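Local coordinates for hypothetical protein PA4535 (Pseudomonas aeruginosa, PDB 1Y0K) that is of unknown function but belongs to a family of putative endonucleases related to the PD-(D/E)XK nucleases, at residues R31-R36 against L142-L147; K63-E68 against E138-A143; I109-L114 against F154-P159. All blocks are in the same frame, centred on the assembly; numbering follows the deposited sequence.

Contact 1: R31-R36 against L142-L147; sequences RWVCQR and LAFVNL
Helix 26-40 lies across strand 140-146 almost at a right angle, the axes of segments 31-36 and 142-146 crossing at 88° with a closest approach of 9.3 Å, and three consecutive helical residues make the contact. W32 comes first. Its CG is anti to the backbone N, so the indole leans off the side of the helix and the six-membered ring reaches F144. The tip does the touching: W32 CZ3 lies over one face of the phenyl ring, 3.5 Å from F144 CE1, and CH2 stays close to CE1 and CZ. With the planes at 63° and the centroids 5.2 Å apart, this is an offset edge-to-face pair in which tryptophan gives the edge and phenylalanine the face. V33 points toward the strand and its two methyls divide the work. CG1, anti to the backbone N, meets CD2 of L142 at 3.8 Å; CG2 lies 3.8 Å from F144 CB and touches the near part of the ring obliquely. The valine thus sits between L142 and F144, two side chains on the same side of the strand. C34 closes the row more loosely, its SG passing 4.0 Å from L142 CD2. One turn beyond W32, R36 folds back so that its CG rests over the centre of the indole, 3.7 Å above the plane, while its guanidinium pairs with E39. L21 of helix 3-23 and V175 of the neighbouring strand 171-175 also pack on F144, so the ring is enclosed from several directions. No hydrogen bond joins the two segments. The helix is held to the sheet here by shape and dispersion, with the edge-to-face pair as the one orientation-dependent element of a largely buried, apolar interface.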
# COMPACT_ATOMS: atom_id res chain seq x y z
N ARG A 31 5.88 -0.36 -10.14
CA ARG A 31 5.53 -1.71 -10.58
C ARG A 31 5.94 -2.74 -9.51
O ARG A 31 5.19 -3.69 -9.23
CB ARG A 31 6.20 -2.04 -11.91
CG ARG A 31 5.59 -3.24 -12.61
CD ARG A 31 6.58 -3.96 -13.49
NE ARG A 31 7.66 -4.49 -12.67
CZ ARG A 31 8.89 -4.00 -12.64
NH1 ARG A 31 9.78 -4.53 -11.83
NH2 ARG A 31 9.22 -2.99 -13.43
N TRP A 32 7.10 -2.54 -8.91
CA TRP A 32 7.59 -3.44 -7.87
C TRP A 32 6.58 -3.48 -6.72
O TRP A 32 6.26 -4.55 -6.23
CB TRP A 32 8.98 -2.98 -7.40
CG TRP A 32 9.58 -3.72 -6.21
CD1 TRP A 32 10.45 -4.77 -6.26
CD2 TRP A 32 9.40 -3.41 -4.82
NE1 TRP A 32 10.80 -5.16 -4.98
CE2 TRP A 32 10.17 -4.34 -4.08
CE3 TRP A 32 8.65 -2.44 -4.13
CZ2 TRP A 32 10.21 -4.33 -2.68
CZ3 TRP A 32 8.69 -2.42 -2.73
CH2 TRP A 32 9.47 -3.36 -2.02
N VAL A 33 6.07 -2.32 -6.30
CA VAL A 33 5.05 -2.28 -5.23
C VAL A 33 3.82 -3.10 -5.62
O VAL A 33 3.31 -3.90 -4.83
CB VAL A 33 4.64 -0.83 -4.89
CG1 VAL A 33 3.44 -0.82 -3.95
CG2 VAL A 33 5.81 -0.08 -4.24
N CYS A 34 3.34 -2.90 -6.85
CA CYS A 34 2.20 -3.66 -7.35
C CYS A 34 2.48 -5.16 -7.32
O CYS A 34 1.64 -5.93 -6.89
CB CYS A 34 1.83 -3.20 -8.76
SG CYS A 34 1.22 -1.49 -8.81
N GLN A 35 3.67 -5.57 -7.77
CA GLN A 35 4.00 -7.00 -7.73
C GLN A 35 3.98 -7.56 -6.32
O GLN A 35 3.43 -8.63 -6.09
CB GLN A 35 5.35 -7.27 -8.38
CG GLN A 35 5.32 -7.21 -9.90
CD GLN A 35 6.64 -7.68 -10.49
OE1 GLN A 35 7.12 -8.77 -10.19
NE2 GLN A 35 7.22 -6.85 -11.32
N ARG A 36 4.58 -6.84 -5.37
CA ARG A 36 4.62 -7.28 -3.96
C ARG A 36 3.20 -7.44 -3.41
O ARG A 36 2.89 -8.39 -2.68
CB ARG A 36 5.42 -6.31 -3.09
CG ARG A 36 6.93 -6.15 -3.45
CD ARG A 36 7.76 -7.48 -3.44
NE ARG A 36 7.54 -8.39 -4.57
CZ ARG A 36 7.94 -8.18 -5.83
NH1 ARG A 36 7.70 -9.10 -6.76
NH2 ARG A 36 8.54 -7.05 -6.19
N LEU A 142 -2.81 2.58 -3.81
CA LEU A 142 -1.96 1.53 -3.23
C LEU A 142 -0.77 2.17 -2.52
O LEU A 142 0.11 2.74 -3.18
CB LEU A 142 -1.48 0.56 -4.31
CG LEU A 142 -0.57 -0.59 -3.85
CD1 LEU A 142 -1.28 -1.46 -2.79
CD2 LEU A 142 -0.14 -1.45 -5.05
N ALA A 143 -0.77 2.10 -1.19
CA ALA A 143 0.30 2.70 -0.39
C ALA A 143 1.33 1.64 -0.06
O ALA A 143 0.97 0.57 0.44
CB ALA A 143 -0.27 3.26 0.92
N PHE A 144 2.61 1.93 -0.32
CA PHE A 144 3.69 1.10 0.24
C PHE A 144 4.13 1.76 1.54
O PHE A 144 4.64 2.88 1.55
CB PHE A 144 4.87 0.95 -0.73
CG PHE A 144 5.95 0.06 -0.18
CD1 PHE A 144 5.86 -1.32 -0.33
CD2 PHE A 144 7.05 0.61 0.49
CE1 PHE A 144 6.85 -2.16 0.19
CE2 PHE A 144 8.05 -0.24 1.01
CZ PHE A 144 7.94 -1.62 0.86
N VAL A 145 3.87 1.06 2.64
CA VAL A 145 4.07 1.58 3.98
C VAL A 145 5.27 0.89 4.64
O VAL A 145 5.29 -0.33 4.82
CB VAL A 145 2.79 1.41 4.85
CG1 VAL A 145 2.97 2.11 6.21
CG2 VAL A 145 1.57 1.98 4.14
N ASN A 146 6.27 1.69 5.01
CA ASN A 146 7.51 1.17 5.57
C ASN A 146 8.13 2.18 6.53
O ASN A 146 8.71 3.17 6.11
CB ASN A 146 8.49 0.80 4.45
CG ASN A 146 9.73 0.11 4.99
OD1 ASN A 146 9.64 -0.81 5.81
ND2 ASN A 146 10.90 0.56 4.55
N LEU A 147 7.99 1.90 7.82
CA LEU A 147 8.42 2.83 8.86
C LEU A 147 9.55 2.18 9.64
O LEU A 147 9.38 1.07 10.14
CB LEU A 147 7.26 3.15 9.81
CG LEU A 147 5.93 3.61 9.18
CD1 LEU A 147 4.83 3.71 10.23
CD2 LEU A 147 6.09 4.94 8.44

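Contact 2: K63-E68 against E138-A143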
# COMPACT_ATOMS: atom_id res chain seq x y z
N LYS A 63 -4.87 -5.58 -15.27
CA LYS A 63 -6.17 -6.28 -15.37
C LYS A 63 -7.37 -5.50 -14.81
O LYS A 63 -8.11 -5.98 -13.93
CB LYS A 63 -6.08 -7.65 -14.71
CG LYS A 63 -5.02 -8.55 -15.31
CD LYS A 63 -5.02 -9.93 -14.65
CE LYS A 63 -3.97 -10.81 -15.32
NZ LYS A 63 -4.15 -12.26 -15.01
N GLY A 64 -7.56 -4.29 -15.31
CA GLY A 64 -8.69 -3.48 -14.92
C GLY A 64 -8.41 -2.55 -13.74
O GLY A 64 -9.13 -1.57 -13.56
N ALA A 65 -7.39 -2.88 -12.95
CA ALA A 65 -6.95 -1.98 -11.86
C ALA A 65 -6.16 -0.81 -12.42
O ALA A 65 -5.42 -0.94 -13.39
CB ALA A 65 -6.10 -2.74 -10.82
N GLY A 66 -6.34 0.35 -11.79
CA GLY A 66 -5.57 1.54 -12.12
C GLY A 66 -4.83 1.91 -10.85
O GLY A 66 -5.31 2.73 -10.06
N PHE A 67 -3.67 1.30 -10.64
CA PHE A 67 -2.97 1.48 -9.37
C PHE A 67 -2.26 2.82 -9.32
O PHE A 67 -1.35 3.08 -10.11
CB PHE A 67 -1.96 0.36 -9.14
CG PHE A 67 -2.57 -0.95 -8.70
CD1 PHE A 67 -3.41 -1.02 -7.58
CD2 PHE A 67 -2.27 -2.11 -9.38
CE1 PHE A 67 -3.96 -2.23 -7.17
CE2 PHE A 67 -2.79 -3.34 -8.97
CZ PHE A 67 -3.65 -3.40 -7.87
N GLU A 68 -2.69 3.65 -8.36
CA GLU A 68 -2.07 4.92 -8.06
C GLU A 68 -1.20 4.69 -6.83
O GLU A 68 -1.70 4.53 -5.72
CB GLU A 68 -3.16 5.96 -7.81
CG GLU A 68 -2.72 7.31 -7.23
CD GLU A 68 -2.07 8.20 -8.25
OE1 GLU A 68 -1.80 7.75 -9.40
OE2 GLU A 68 -1.84 9.38 -7.89
N GLU A 138 -12.05 6.23 -10.48
CA GLU A 138 -11.46 5.24 -11.38
C GLU A 138 -10.08 4.78 -10.88
O GLU A 138 -9.41 3.98 -11.53
CB GLU A 138 -11.35 5.78 -12.82
CG GLU A 138 -12.71 5.93 -13.52
CD GLU A 138 -13.42 4.60 -13.78
OE1 GLU A 138 -12.75 3.59 -14.04
OE2 GLU A 138 -14.68 4.57 -13.74
N LEU A 139 -9.69 5.29 -9.71
CA LEU A 139 -8.35 5.06 -9.18
C LEU A 139 -8.33 4.09 -8.01
O LEU A 139 -9.13 4.21 -7.08
CB LEU A 139 -7.70 6.39 -8.76
CG LEU A 139 -7.53 7.48 -9.84
CD1 LEU A 139 -6.86 8.73 -9.26
CD2 LEU A 139 -6.74 6.96 -11.05
N ASP A 140 -7.42 3.13 -8.09
CA ASP A 140 -7.17 2.17 -7.02
C ASP A 140 -5.89 2.55 -6.29
O ASP A 140 -4.79 2.31 -6.79
CB ASP A 140 -7.05 0.78 -7.62
CG ASP A 140 -8.28 0.40 -8.45
OD1 ASP A 140 -9.39 0.42 -7.88
OD2 ASP A 140 -8.13 0.08 -9.65
N LEU A 141 -6.03 3.19 -5.14
CA LEU A 141 -4.87 3.68 -4.42
C LEU A 141 -4.14 2.53 -3.74
O LEU A 141 -4.77 1.63 -3.18
CB LEU A 141 -5.28 4.75 -3.39
CG LEU A 141 -5.49 6.18 -3.92
CD1 LEU A 141 -4.18 6.91 -3.95
CD2 LEU A 141 -6.15 6.25 -5.31
N LEU A 142 -2.81 2.58 -3.81
CA LEU A 142 -1.96 1.53 -3.23
C LEU A 142 -0.77 2.17 -2.52
O LEU A 142 0.11 2.74 -3.18
CB LEU A 142 -1.48 0.56 -4.31
CG LEU A 142 -0.57 -0.59 -3.85
CD1 LEU A 142 -1.28 -1.46 -2.79
CD2 LEU A 142 -0.14 -1.45 -5.05
N ALA A 143 -0.77 2.10 -1.19
CA ALA A 143 0.30 2.70 -0.39
C ALA A 143 1.33 1.64 -0.06
O ALA A 143 0.97 0.57 0.44
CB ALA A 143 -0.27 3.26 0.92
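Strands 65-73 and 140-146 run parallel, and every hydrogen bond between segments 63-68 and 138-143 is made by a backbone N-H. D140 gives its N-H to G66 O (2.9 Å) and receives E68 N on its own O (2.9 Å); E68 O takes L142 N. In all three bonds the donor stands above the carbonyl plane. F67 CA adds a C-H...O contact to D140 O. Where the ladder starts, a side chain replaces a carbonyl: D140 OD2 accepts G66 N at 2.8 Å, nearly straight at 165°, through its anti lone pair. That oxygen also forms a salt bridge with R170, and OD1 is bonded to S171, so the buried carboxylate is gripped at both oxygens. The F67 ring lies between A65 CB on one face and L142 CD2 on the other, both offset toward the rim. E68 runs alongside L141, with CG 3.6 Å from L141 CD1, and bends at chi2. Its OE2 pairs with K125, which would offset the repulsion where OE1 approaches the D59 carboxylate. The carboxylates of D59 and E68, with K125 of helix 119-132 against E68, are consistent with the acid-acid-lysine cluster of the PD-(D/E)XK fold.

Contact 3: I109-L114 against F154-P159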
# COMPACT_ATOMS: atom_id res chain seq x y z
N ILE A 109 2.56 0.35 16.66
CA ILE A 109 1.57 1.38 16.36
C ILE A 109 0.22 0.71 16.07
O ILE A 109 0.17 -0.22 15.28
CB ILE A 109 2.08 2.27 15.17
CG1 ILE A 109 1.14 3.43 14.86
CG2 ILE A 109 2.38 1.45 13.93
CD1 ILE A 109 1.70 4.40 13.81
N ALA A 110 -0.85 1.20 16.70
CA ALA A 110 -2.19 0.67 16.46
C ALA A 110 -2.58 0.81 14.99
O ALA A 110 -2.11 1.72 14.29
CB ALA A 110 -3.23 1.37 17.35
N ALA A 111 -3.43 -0.09 14.52
CA ALA A 111 -3.86 -0.09 13.12
C ALA A 111 -4.48 1.25 12.74
O ALA A 111 -4.28 1.73 11.62
CB ALA A 111 -4.83 -1.22 12.86
N ALA A 112 -5.23 1.85 13.66
CA ALA A 112 -5.86 3.14 13.44
C ALA A 112 -4.82 4.22 13.15
O ALA A 112 -4.96 5.00 12.20
CB ALA A 112 -6.71 3.53 14.66
N GLU A 113 -3.76 4.25 13.96
CA GLU A 113 -2.69 5.24 13.80
C GLU A 113 -1.88 4.96 12.53
O GLU A 113 -1.48 5.90 11.84
CB GLU A 113 -1.79 5.27 15.03
CG GLU A 113 -2.31 6.09 16.23
CD GLU A 113 -3.52 5.48 16.92
OE1 GLU A 113 -3.73 4.25 16.84
OE2 GLU A 113 -4.28 6.25 17.55
N LEU A 114 -1.66 3.68 12.22
CA LEU A 114 -0.98 3.28 10.98
C LEU A 114 -1.75 3.77 9.76
O LEU A 114 -1.20 4.38 8.83
CB LEU A 114 -0.85 1.75 10.94
CG LEU A 114 -0.22 1.13 9.70
CD1 LEU A 114 1.23 1.56 9.58
CD2 LEU A 114 -0.34 -0.40 9.76
N PHE A 154 -0.65 -5.76 15.32
CA PHE A 154 -1.63 -6.59 14.62
C PHE A 154 -2.76 -7.10 15.53
O PHE A 154 -3.72 -7.72 15.06
CB PHE A 154 -0.91 -7.73 13.88
CG PHE A 154 -0.00 -7.24 12.76
CD1 PHE A 154 1.39 -7.38 12.86
CD2 PHE A 154 -0.54 -6.63 11.64
CE1 PHE A 154 2.22 -6.93 11.83
CE2 PHE A 154 0.28 -6.16 10.61
CZ PHE A 154 1.67 -6.32 10.71
N ASN A 155 -2.65 -6.82 16.83
CA ASN A 155 -3.71 -7.17 17.77
C ASN A 155 -4.82 -6.13 17.85
O ASN A 155 -5.79 -6.30 18.60
CB ASN A 155 -3.13 -7.43 19.16
CG ASN A 155 -2.20 -8.62 19.17
OD1 ASN A 155 -2.34 -9.55 18.37
ND2 ASN A 155 -1.22 -8.59 20.06
N THR A 156 -4.66 -5.05 17.08
CA THR A 156 -5.60 -3.94 17.07
C THR A 156 -6.38 -3.96 15.75
O THR A 156 -5.83 -4.30 14.70
CB THR A 156 -4.90 -2.58 17.28
OG1 THR A 156 -3.99 -2.33 16.20
CG2 THR A 156 -4.09 -2.61 18.59
N PRO A 157 -7.68 -3.62 15.80
CA PRO A 157 -8.50 -3.66 14.59
C PRO A 157 -8.38 -2.40 13.71
O PRO A 157 -8.15 -1.32 14.23
CB PRO A 157 -9.92 -3.77 15.15
CG PRO A 157 -9.87 -3.13 16.49
CD PRO A 157 -8.44 -3.22 16.99
N PHE A 158 -8.53 -2.56 12.40
CA PHE A 158 -8.58 -1.40 11.50
C PHE A 158 -9.95 -0.74 11.54
O PHE A 158 -10.96 -1.40 11.26
CB PHE A 158 -8.26 -1.81 10.07
CG PHE A 158 -6.81 -2.03 9.83
CD1 PHE A 158 -6.22 -3.26 10.15
CD2 PHE A 158 -6.01 -1.02 9.29
CE1 PHE A 158 -4.86 -3.48 9.93
CE2 PHE A 158 -4.65 -1.23 9.06
CZ PHE A 158 -4.08 -2.46 9.38
N PRO A 159 -10.00 0.56 11.90
CA PRO A 159 -11.28 1.25 11.92
C PRO A 159 -11.75 1.53 10.49
O PRO A 159 -10.92 1.51 9.57
CB PRO A 159 -10.96 2.55 12.65
CG PRO A 159 -9.54 2.81 12.35
CD PRO A 159 -8.89 1.46 12.29
O HOH W 1 -6.51 0.30 15.89
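F158 turns its ring flat beneath the start of helix 111-116. From CB, with CG anti to the carbonyl carbon (chi1 -77°), the chain carries the phenyl under A111, whose methyl sits 3.5 Å from the ring centroid and only 3° off the normal. This is a nearly ideal CH-pi contact, and the centring is reflected in near-equal distances: CG, CD1 and CE1 are each 3.7 Å from A111 CB, with CD2, CE2 and CZ scarcely farther. On one side CD2 and CE2 also pass near A111 O. At the tip, CZ meets L114 CD2 obliquely at 4.3 Å, one helical turn along. R181 of strand 179-185 and S200 also touch the ring.

The polar half of the contact lies just before F158 in the chain. T156 OG1 takes the A111 N-H at 2.9 Å and 165°. The same hydroxyl is bonded to the D153 carbonyl, so two partners fix its rotation, with OG1 in the crowded position between N and the carbonyl carbon. The next amide, A112 N, reaches P157 O through a water that accepts from the amide and donates to the carbonyl. Beyond F158, P159 lays its CG 3.7 Å from A112 CB and closes the apolar row. A110 occupies the N-cap position, and its own O receives L114 N. A111 N is thus satisfied directly by T156, and A112 N by a water held on P157 O: at this strand-to-helix junction, the loop after strand 150-153 serves the first turn of the helix that follows its parallel partner strand, 107-110.

Overall arrangement
Strand 140-146 ties contacts 1 and 2 together: they share L142 and A143, their centres lie about 12 Å apart, and they touch where C34 SG meets F67 CD2 at 3.6 Å. Helix 26-40 thus packs over the same parallel strand pair whose hydrogen bonding contact 2 describes. Contact 3 lies farther out, its centre about 19 Å from that of contact 1, yet the two meet through V145 CG1 and L114 CD1, 3.8 Å apart. Contacts 2 and 3 do not touch; their centres are about 23 Å apart, on opposite sides of the chain's centre. If the E68 corner is the nuclease site, contact 2 belongs to it and contact 3 is remote.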